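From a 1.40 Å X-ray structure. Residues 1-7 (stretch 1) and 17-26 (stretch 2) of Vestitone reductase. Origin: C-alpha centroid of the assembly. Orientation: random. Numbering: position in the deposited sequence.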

ATOM      1  N   LYS A   1       4.056  -1.547 -23.421  1.00 29.99           N
ATOM      2  CA  LYS A   1       5.182  -0.818 -22.772  1.00 29.00           C
ATOM      3  C   LYS A   1       6.087  -1.771 -22.002  1.00 27.55           C
ATOM      4  O   LYS A   1       7.074  -1.355 -21.395  1.00 29.08           O
ATOM      5  N   GLY A   2       5.748  -3.054 -22.028  1.00 25.06           N
ATOM      6  CA  GLY A   2       6.549  -4.038 -21.327  1.00 21.96           C
ATOM      7  C   GLY A   2       5.735  -4.852 -20.343  1.00 20.98           C
ATOM      8  O   GLY A   2       4.568  -4.556 -20.087  1.00 20.15           O
ATOM      9  N   ARG A   3       6.359  -5.882 -19.784  1.00 19.74           N
ATOM     10  CA  ARG A   3       5.690  -6.752 -18.831  1.00 19.42           C
ATOM     11  C   ARG A   3       6.135  -6.467 -17.401  1.00 16.47           C
ATOM     12  O   ARG A   3       7.320  -6.282 -17.130  1.00 16.28           O
ATOM     13  N   VAL A   4       5.171  -6.422 -16.490  1.00 15.19           N
ATOM     14  CA  VAL A   4       5.463  -6.167 -15.086  1.00 14.29           C
ATOM     15  C   VAL A   4       4.911  -7.302 -14.231  1.00 14.11           C
ATOM     16  O   VAL A   4       3.780  -7.744 -14.432  1.00 14.60           O
ATOM     17  N   CYS A   5       5.718  -7.784 -13.290  1.00 13.51           N
ATOM     18  CA  CYS A   5       5.279  -8.851 -12.398  1.00 13.23           C
ATOM     19  C   CYS A   5       4.775  -8.221 -11.106  1.00 13.14           C
ATOM     20  O   CYS A   5       5.505  -7.474 -10.450  1.00 13.74           O
ATOM     21  N   VAL A   6       3.533  -8.531 -10.753  1.00 12.63           N
ATOM     22  CA  VAL A   6       2.899  -8.005  -9.547  1.00 12.74           C
ATOM     23  C   VAL A   6       2.569  -9.144  -8.588  1.00 13.03           C
ATOM     24  O   VAL A   6       1.841 -10.064  -8.952  1.00 12.82           O
ATOM     25  N   THR A   7       3.100  -9.097  -7.371  1.00 12.47           N
ATOM     26  CA  THR A   7       2.778 -10.139  -6.401  1.00 13.34           C
ATOM     27  C   THR A   7       1.532  -9.696  -5.640  1.00 14.19           C
ATOM     28  O   THR A   7       1.212  -8.504  -5.610  1.00 14.10           O
ATOM     29  N   ILE A  17      -3.491  -2.273  -8.914  1.00 11.93           N
ATOM     30  CA  ILE A  17      -2.298  -2.015  -9.706  1.00 12.17           C
ATOM     31  C   ILE A  17      -2.348  -2.798 -11.023  1.00 12.42           C
ATOM     32  O   ILE A  17      -1.921  -2.292 -12.061  1.00 13.64           O
ATOM     33  N   ILE A  18      -2.876  -4.022 -10.991  1.00 12.67           N
ATOM     34  CA  ILE A  18      -2.988  -4.811 -12.217  1.00 12.96           C
ATOM     35  C   ILE A  18      -3.948  -4.095 -13.170  1.00 13.46           C
ATOM     36  O   ILE A  18      -3.677  -3.966 -14.364  1.00 14.52           O
ATOM     37  N   LYS A  19      -5.067  -3.624 -12.627  1.00 14.35           N
ATOM     38  CA  LYS A  19      -6.060  -2.894 -13.411  1.00 14.12           C
ATOM     39  C   LYS A  19      -5.387  -1.693 -14.081  1.00 14.82           C
ATOM     40  O   LYS A  19      -5.527  -1.470 -15.287  1.00 15.61           O
ATOM     41  N   SER A  20      -4.645  -0.932 -13.285  1.00 14.31           N
ATOM     42  CA  SER A  20      -3.941   0.255 -13.752  1.00 14.23           C
ATOM     43  C   SER A  20      -2.901  -0.054 -14.826  1.00 13.57           C
ATOM     44  O   SER A  20      -2.816   0.642 -15.840  1.00 15.32           O
ATOM     45  N   LEU A  21      -2.103  -1.089 -14.601  1.00 13.43           N
ATOM     46  CA  LEU A  21      -1.077  -1.465 -15.567  1.00 13.24           C
ATOM     47  C   LEU A  21      -1.692  -1.815 -16.917  1.00 14.31           C
ATOM     48  O   LEU A  21      -1.196  -1.395 -17.962  1.00 15.48           O
ATOM     49  N   LEU A  22      -2.775  -2.581 -16.893  1.00 15.10           N
ATOM     50  CA  LEU A  22      -3.434  -2.974 -18.129  1.00 16.22           C
ATOM     51  C   LEU A  22      -4.008  -1.758 -18.851  1.00 17.24           C
ATOM     52  O   LEU A  22      -3.933  -1.666 -20.078  1.00 19.61           O
ATOM     53  N   GLU A  23      -4.568  -0.819 -18.096  1.00 17.33           N
ATOM     54  CA  GLU A  23      -5.142   0.386 -18.689  1.00 18.29           C
ATOM     55  C   GLU A  23      -4.062   1.252 -19.322  1.00 19.32           C
ATOM     56  O   GLU A  23      -4.319   1.971 -20.289  1.00 21.45           O
ATOM     57  N   ASN A  24      -2.851   1.179 -18.774  1.00 19.18           N
ATOM     58  CA  ASN A  24      -1.740   1.982 -19.264  1.00 20.20           C
ATOM     59  C   ASN A  24      -0.848   1.336 -20.320  1.00 20.22           C
ATOM     60  O   ASN A  24       0.250   1.825 -20.590  1.00 22.28           O
ATOM     61  N   GLY A  25      -1.316   0.242 -20.911  1.00 20.12           N
ATOM     62  CA  GLY A  25      -0.556  -0.407 -21.965  1.00 19.66           C
ATOM     63  C   GLY A  25       0.465  -1.469 -21.608  1.00 20.01           C
ATOM     64  O   GLY A  25       1.195  -1.932 -22.482  1.00 20.09           O
ATOM     65  N   TYR A  26       0.537  -1.860 -20.341  1.00 18.44           N
ATOM     66  CA  TYR A  26       1.490  -2.887 -19.938  1.00 17.97           C
ATOM     67  C   TYR A  26       0.862  -4.274 -19.945  1.00 17.36           C
ATOM     68  O   TYR A  26      -0.362  -4.415 -19.934  1.00 17.93           O
TER

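The strand of the first stretch runs nearly antiparallel to the helix of the second, at 170° between their N-to-C directions and 10.0 Å at closest approach, a spacing bridged by side chains. The contact buries 462 Å², both sides summed, and Lys-1, Tyr-26 and Val-6 cover the most of it.

Lys-1 contributes 92 Å². Its CA-to-CB bond points toward the second stretch, and chi1 is m with the remaining angles t, so the chain is extended. Lys-1 CB lies over one face of the Tyr-26 ring, 3.8 Å from the ring centroid and 11° off the normal, which identifies a CH-pi contact. The backbone adds a hydrogen bond from Lys-1 N to Gly-25 O at 3.0 Å. At the far end, Lys-1 NZ makes a weak hydrogen bond to Asn-24 O, also 3.0 Å. Water 1 extends this link: it accepts weakly from Lys-1 NZ at 3.0 Å and donates to Asn-24 OD1 at 2.8 Å. Asn-24 itself is held by ND2 donating to Ser-20 O at 2.8 Å. An ideal CB on Gly-25 would lie a tight 3.4 Å from Lys-1 CE, and its backbone angles independently call for glycine.

The CA-to-CB bond of Tyr-26 (86 Å²; chi1 m, chi2 84°) points sideways, yet the ring meets three residues. Besides Lys-1 on the face, Gly-2 O lies at the ring edge, 3.4 Å from Tyr-26 CD2, and Val-4 CG2 approaches Tyr-26 CD2 obliquely at 3.7 Å.

Farther along the strand, alternation turns the CA-to-CB bonds of Val-4 and Val-6, both t, toward the second stretch and those of Arg-3, Cys-5 and Thr-7 away. Val-6 covers 69 Å²: its CG2 is 3.6 Å from Leu-21 CD1 and 4.2 Å from Ile-17 CG2, while its CB is 4.2 Å from Ile-18 CG1. Leu-21 (m, t) also reaches Val-4, with CD1 3.9 Å from Val-4 CG1, so one methyl touches both valines.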

ATOM      1  CB  LYS A   1       4.629   0.248 -21.827  1.00 30.15           C
ATOM      2  CG  LYS A   1       3.753   1.275 -22.521  1.00 31.49           C
ATOM      3  CD  LYS A   1       3.201   2.289 -21.539  1.00 32.41           C
ATOM      4  CE  LYS A   1       2.339   3.315 -22.254  1.00 33.57           C
ATOM      5  NZ  LYS A   1       1.748   4.307 -21.314  1.00 34.52           N
ATOM      6  CB  ARG A   3       5.970  -8.214 -19.189  1.00 21.57           C
ATOM      7  CG  ARG A   3       5.171  -9.222 -18.390  1.00 24.43           C
ATOM      8  CD  ARG A   3       5.125 -10.553 -19.114  1.00 29.68           C
ATOM      9  NE  ARG A   3       4.488 -10.416 -20.422  1.00 32.15           N
ATOM     10  CZ  ARG A   3       4.394 -11.393 -21.318  1.00 34.79           C
ATOM     11  NH1 ARG A   3       4.897 -12.591 -21.055  1.00 36.94           N
ATOM     12  NH2 ARG A   3       3.801 -11.168 -22.482  1.00 35.75           N
ATOM     13  CB  VAL A   4       4.829  -4.834 -14.614  1.00 14.43           C
ATOM     14  CG1 VAL A   4       5.070  -4.633 -13.123  1.00 16.04           C
ATOM     15  CG2 VAL A   4       5.420  -3.675 -15.403  1.00 16.76           C
ATOM     16  CB  CYS A   5       6.430  -9.811 -12.084  1.00 13.84           C
ATOM     17  SG  CYS A   5       5.942 -11.190 -11.010  1.00 15.42           S
ATOM     18  CB  VAL A   6       1.568  -7.287  -9.882  1.00 11.55           C
ATOM     19  CG1 VAL A   6       0.942  -6.718  -8.617  1.00 13.22           C
ATOM     20  CG2 VAL A   6       1.800  -6.181 -10.901  1.00 13.21           C
ATOM     21  CB  THR A   7       3.914 -10.375  -5.390  1.00 13.32           C
ATOM     22  OG1 THR A   7       4.110  -9.190  -4.607  1.00 12.89           O
ATOM     23  CG2 THR A   7       5.200 -10.735  -6.110  1.00 13.79           C
ATOM     24  CB  ILE A  17      -1.022  -2.358  -8.896  1.00 12.86           C
ATOM     25  CG1 ILE A  17      -0.779  -1.253  -7.862  1.00 13.67           C
ATOM     26  CG2 ILE A  17       0.182  -2.507  -9.822  1.00 14.79           C
ATOM     27  CD1 ILE A  17       0.437  -1.473  -6.978  1.00 15.01           C
ATOM     28  CB  ILE A  18      -3.508  -6.237 -11.921  1.00 13.23           C
ATOM     29  CG1 ILE A  18      -2.411  -7.042 -11.215  1.00 13.85           C
ATOM     30  CG2 ILE A  18      -3.945  -6.924 -13.216  1.00 14.50           C
ATOM     31  CD1 ILE A  18      -2.816  -8.441 -10.827  1.00 15.35           C
ATOM     32  CB  LYS A  19      -7.185  -2.419 -12.484  1.00 14.30           C
ATOM     33  CG  LYS A  19      -8.204  -1.492 -13.119  1.00 16.03           C
ATOM     34  CD  LYS A  19      -9.247  -1.079 -12.089  1.00 16.95           C
ATOM     35  CE  LYS A  19     -10.258  -0.088 -12.650  1.00 19.13           C
ATOM     36  NZ  LYS A  19      -9.645   1.222 -12.992  1.00 20.62           N
ATOM     37  CB  SER A  20      -3.264   0.944 -12.565  1.00 14.22           C
ATOM     38  OG  SER A  20      -2.427   2.005 -12.986  1.00 18.56           O
ATOM     39  CB  LEU A  21      -0.267  -2.652 -15.040  1.00 13.24           C
ATOM     40  CG  LEU A  21       0.767  -2.321 -13.961  1.00 14.49           C
ATOM     41  CD1 LEU A  21       1.265  -3.602 -13.307  1.00 14.52           C
ATOM     42  CD2 LEU A  21       1.924  -1.547 -14.590  1.00 15.50           C
ATOM     43  CB  LEU A  22      -4.531  -4.000 -17.834  1.00 16.20           C
ATOM     44  CG  LEU A  22      -4.043  -5.373 -17.353  1.00 16.66           C
ATOM     45  CD1 LEU A  22      -5.231  -6.220 -16.939  1.00 16.65           C
ATOM     46  CD2 LEU A  22      -3.254  -6.065 -18.459  1.00 16.76           C
ATOM     47  CB  GLU A  23      -5.869   1.219 -17.630  1.00 20.07           C
ATOM     48  CG  GLU A  23      -6.957   0.484 -16.878  1.00 22.07           C
ATOM     49  CD  GLU A  23      -7.606   1.347 -15.813  1.00 22.21           C
ATOM     50  OE1 GLU A  23      -6.885   2.146 -15.179  1.00 24.40           O
ATOM     51  OE2 GLU A  23      -8.829   1.215 -15.604  1.00 24.22           O
ATOM     52  CB  ASN A  24      -0.901   2.467 -18.080  1.00 20.95           C
ATOM     53  CG  ASN A  24      -1.560   3.621 -17.341  1.00 23.42           C
ATOM     54  OD1 ASN A  24      -1.645   4.734 -17.861  1.00 27.33           O
ATOM     55  ND2 ASN A  24      -2.044   3.357 -16.134  1.00 23.34           N
ATOM     56  CB  TYR A  26       2.008  -2.635 -18.518  1.00 18.00           C
ATOM     57  CG  TYR A  26       2.923  -1.448 -18.351  1.00 18.54           C
ATOM     58  CD1 TYR A  26       2.413  -0.160 -18.178  1.00 18.73           C
ATOM     59  CD2 TYR A  26       4.307  -1.617 -18.333  1.00 19.84           C
ATOM     60  CE1 TYR A  26       3.263   0.928 -17.986  1.00 20.65           C
ATOM     61  CE2 TYR A  26       5.161  -0.540 -18.145  1.00 21.72           C
ATOM     62  CZ  TYR A  26       4.635   0.728 -17.971  1.00 21.40           C
ATOM     63  OH  TYR A  26       5.489   1.788 -17.770  1.00 24.17           O
TER
HETATM   64  O   HOH W   1      -0.680   5.661 -20.279  1.00 49.57           O